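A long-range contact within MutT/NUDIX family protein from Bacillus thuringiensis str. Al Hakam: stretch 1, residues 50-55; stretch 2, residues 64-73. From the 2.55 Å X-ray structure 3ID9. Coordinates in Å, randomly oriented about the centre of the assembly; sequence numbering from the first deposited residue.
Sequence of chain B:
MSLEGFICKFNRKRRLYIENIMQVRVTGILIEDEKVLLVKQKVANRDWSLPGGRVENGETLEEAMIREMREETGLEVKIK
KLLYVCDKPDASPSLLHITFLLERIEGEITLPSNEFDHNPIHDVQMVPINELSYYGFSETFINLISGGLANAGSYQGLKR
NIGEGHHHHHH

Stretch 1, residues 50-55: LPGGRV
Stretch 2 64-73: AMIREMREET

Where an extended segment lies across a helix, polar helix side chains can bond to its main chain while apolar ones fill the gaps, and this contact in a MutT/NUDIX family protein illustrates the principle. Residues 52-54 form a strand, and residues 64-72 belong to a helix that begins earlier in the chain. Their axes approach to 7.7 Å, with N-to-C directions 123° apart, so the register runs backward: Pro51 lies opposite Met69 (CA to CA 6.6 Å), Gly52 opposite Glu68 (CA to CA 5.8 Å) and Val55 opposite Ala64 (CA to CA 5.3 Å). About 380 Å² is buried, both sides summed.

Leu50 (phi/psi -74/147, chi1 m, chi2 t) makes no direct contact, but a water donates to Glu72 OE2 at 2.9 Å and, weakly, to Leu50 O at 3.4 Å. Pro51 (-76/142, C-gamma endo) points toward the helix. Its CG meets SE of selenomethionine Met69 at 3.5 Å, an apolar contact reached by a side chain that leaves sideways and bends back (chi1 -141°, chi2 p, chi3 t).

Gly52 is nearly fully extended (172/-175). Its N donates to Glu72 OE1 at 3.1 Å with an angle of 137°; Glu72, chi1 m and chi2 t, thus places its carboxylate against the main chain near the helix end. Gly52 O, by contrast, sits 2.7 Å from Glu68 OE1. Both are acceptors in this model, so the proximity is not a hydrogen bond. The methyl CE of selenomethionine Met65 (t, p, m) lies 4.3 Å from Gly52 CA.

Gly53 (170/-177) brings its CA to 3.6 Å from Glu68 CD. The absence of a side chain matters here, because an ideal CB would fall 2.2 Å from that same Glu68 CD, a clash. Glu68 points toward the strand and folds compactly, with chi1 and chi2 both m.

The CA-to-CB bond of Arg54 (-72/138) points away from the helix, and the residue participates through its carbonyl: Arg67 NH2 donates to Arg54 O at 3.1 Å and 135°, with the oxygen at the guanidinium edge, near its plane. Arg67 is t, t, p, with chi4 60°. Its NH1 donates to Glu68 OE2 at 2.9 Å in a salt bridge, and more weakly to Glu71 OE1 at 3.4 Å, so one guanidinium pairs with Glu68, and weakly with Glu71, while also bonding to the strand carbonyl.

Val55 (-82/117, chi1 t) closes the contact, its CG2 resting 3.8 Å from Ala64 CB, an apolar pairing where the backbones come closest.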

# COMPACT_ATOMS: atom_id res chain seq x y z
N LEU B 50 17.68 -2.06 -6.84
CA LEU B 50 17.08 -1.21 -5.84
C LEU B 50 17.30 -1.74 -4.42
O LEU B 50 17.38 -2.95 -4.20
CB LEU B 50 15.59 -1.06 -6.11
CG LEU B 50 15.24 -0.33 -7.40
CD1 LEU B 50 13.78 -0.58 -7.76
CD2 LEU B 50 15.52 1.16 -7.23
N PRO B 51 17.44 -0.84 -3.45
CA PRO B 51 17.65 -1.28 -2.07
C PRO B 51 16.33 -1.79 -1.49
O PRO B 51 15.27 -1.23 -1.78
CB PRO B 51 18.14 -0.02 -1.38
CG PRO B 51 17.42 1.07 -2.14
CD PRO B 51 17.57 0.62 -3.57
N GLY B 52 16.40 -2.84 -0.69
CA GLY B 52 15.20 -3.39 -0.08
C GLY B 52 15.50 -4.69 0.64
O GLY B 52 16.65 -5.11 0.73
N GLY B 53 14.46 -5.34 1.14
CA GLY B 53 14.64 -6.59 1.84
C GLY B 53 13.39 -7.07 2.56
O GLY B 53 12.32 -6.45 2.49
N ARG B 54 13.54 -8.18 3.26
CA ARG B 54 12.46 -8.79 4.01
C ARG B 54 12.09 -7.99 5.25
O ARG B 54 12.95 -7.48 5.97
CB ARG B 54 12.86 -10.20 4.44
CG ARG B 54 11.90 -11.30 4.02
CD ARG B 54 11.61 -12.23 5.19
NE ARG B 54 12.80 -12.43 6.02
CZ ARG B 54 12.76 -12.72 7.32
NH1 ARG B 54 11.58 -12.85 7.93
NH2 ARG B 54 13.88 -12.86 8.01
N VAL B 55 10.79 -7.86 5.50
CA VAL B 55 10.32 -7.17 6.69
C VAL B 55 10.42 -8.24 7.79
O VAL B 55 9.77 -9.27 7.72
CB VAL B 55 8.87 -6.70 6.52
CG1 VAL B 55 8.33 -6.12 7.82
CG2 VAL B 55 8.82 -5.66 5.41
N ALA B 64 11.47 -1.56 8.73
CA ALA B 64 12.24 -2.41 7.84
C ALA B 64 12.87 -1.59 6.71
O ALA B 64 14.03 -1.80 6.36
CB ALA B 64 11.35 -3.50 7.26
N MSE B 65 12.12 -0.65 6.15
CA MSE B 65 12.63 0.18 5.08
C MSE B 65 13.84 0.99 5.58
O MSE B 65 14.88 1.04 4.91
CB MSE B 65 11.56 1.15 4.57
CG MSE B 65 11.97 1.95 3.34
SE MSE B 65 12.11 0.85 1.71
CE MSE B 65 13.97 0.28 1.84
N ILE B 66 13.70 1.62 6.75
CA ILE B 66 14.76 2.41 7.33
C ILE B 66 15.98 1.55 7.66
O ILE B 66 17.11 1.97 7.46
CB ILE B 66 14.29 3.14 8.64
CG1 ILE B 66 13.67 4.49 8.30
CG2 ILE B 66 15.47 3.39 9.57
CD1 ILE B 66 12.48 4.42 7.36
N ARG B 67 15.74 0.34 8.16
CA ARG B 67 16.83 -0.57 8.50
C ARG B 67 17.59 -1.04 7.26
O ARG B 67 18.82 -1.01 7.24
CB ARG B 67 16.31 -1.79 9.27
CG ARG B 67 17.37 -2.86 9.50
CD ARG B 67 16.85 -4.03 10.33
NE ARG B 67 15.66 -4.64 9.73
CZ ARG B 67 15.63 -5.20 8.52
NH1 ARG B 67 16.72 -5.22 7.76
NH2 ARG B 67 14.50 -5.71 8.05
N GLU B 68 16.87 -1.49 6.25
CA GLU B 68 17.51 -1.96 5.03
C GLU B 68 18.29 -0.81 4.41
O GLU B 68 19.42 -0.97 3.95
CB GLU B 68 16.47 -2.46 4.03
CG GLU B 68 15.82 -3.79 4.37
CD GLU B 68 16.75 -4.97 4.20
OE1 GLU B 68 17.60 -4.94 3.28
OE2 GLU B 68 16.64 -5.95 4.98
N MSE B 69 17.69 0.38 4.44
CA MSE B 69 18.33 1.54 3.86
C MSE B 69 19.69 1.86 4.49
O MSE B 69 20.64 2.19 3.76
CB MSE B 69 17.40 2.74 3.95
CG MSE B 69 17.44 3.62 2.72
SE MSE B 69 17.26 2.68 1.00
CE MSE B 69 18.10 4.05 -0.06
N ARG B 70 19.81 1.76 5.81
CA ARG B 70 21.11 2.06 6.38
C ARG B 70 22.10 0.91 6.42
O ARG B 70 23.29 1.12 6.68
CB ARG B 70 20.99 2.76 7.75
CG ARG B 70 20.12 2.14 8.80
CD ARG B 70 19.74 3.25 9.80
NE ARG B 70 18.91 2.78 10.91
CZ ARG B 70 18.26 3.58 11.75
NH1 ARG B 70 18.33 4.90 11.62
NH2 ARG B 70 17.53 3.05 12.73
N GLU B 71 21.64 -0.31 6.14
CA GLU B 71 22.55 -1.44 6.11
C GLU B 71 23.15 -1.53 4.70
O GLU B 71 24.26 -2.02 4.52
CB GLU B 71 21.81 -2.76 6.41
CG GLU B 71 21.02 -2.77 7.71
CD GLU B 71 20.47 -4.15 8.05
OE1 GLU B 71 20.02 -4.87 7.12
OE2 GLU B 71 20.47 -4.52 9.25
N GLU B 72 22.42 -1.03 3.71
CA GLU B 72 22.89 -1.09 2.33
C GLU B 72 23.43 0.22 1.77
O GLU B 72 24.15 0.20 0.78
CB GLU B 72 21.77 -1.61 1.42
CG GLU B 72 21.26 -3.00 1.81
CD GLU B 72 20.13 -3.52 0.91
OE1 GLU B 72 19.09 -2.84 0.80
OE2 GLU B 72 20.28 -4.61 0.33
N THR B 73 23.11 1.35 2.41
CA THR B 73 23.57 2.66 1.93
C THR B 73 24.04 3.57 3.06
O THR B 73 24.56 4.66 2.82
CB THR B 73 22.46 3.43 1.18
OG1 THR B 73 21.62 4.09 2.14
CG2 THR B 73 21.61 2.48 0.34
O HOH W 1 19.04 -5.19 -2.19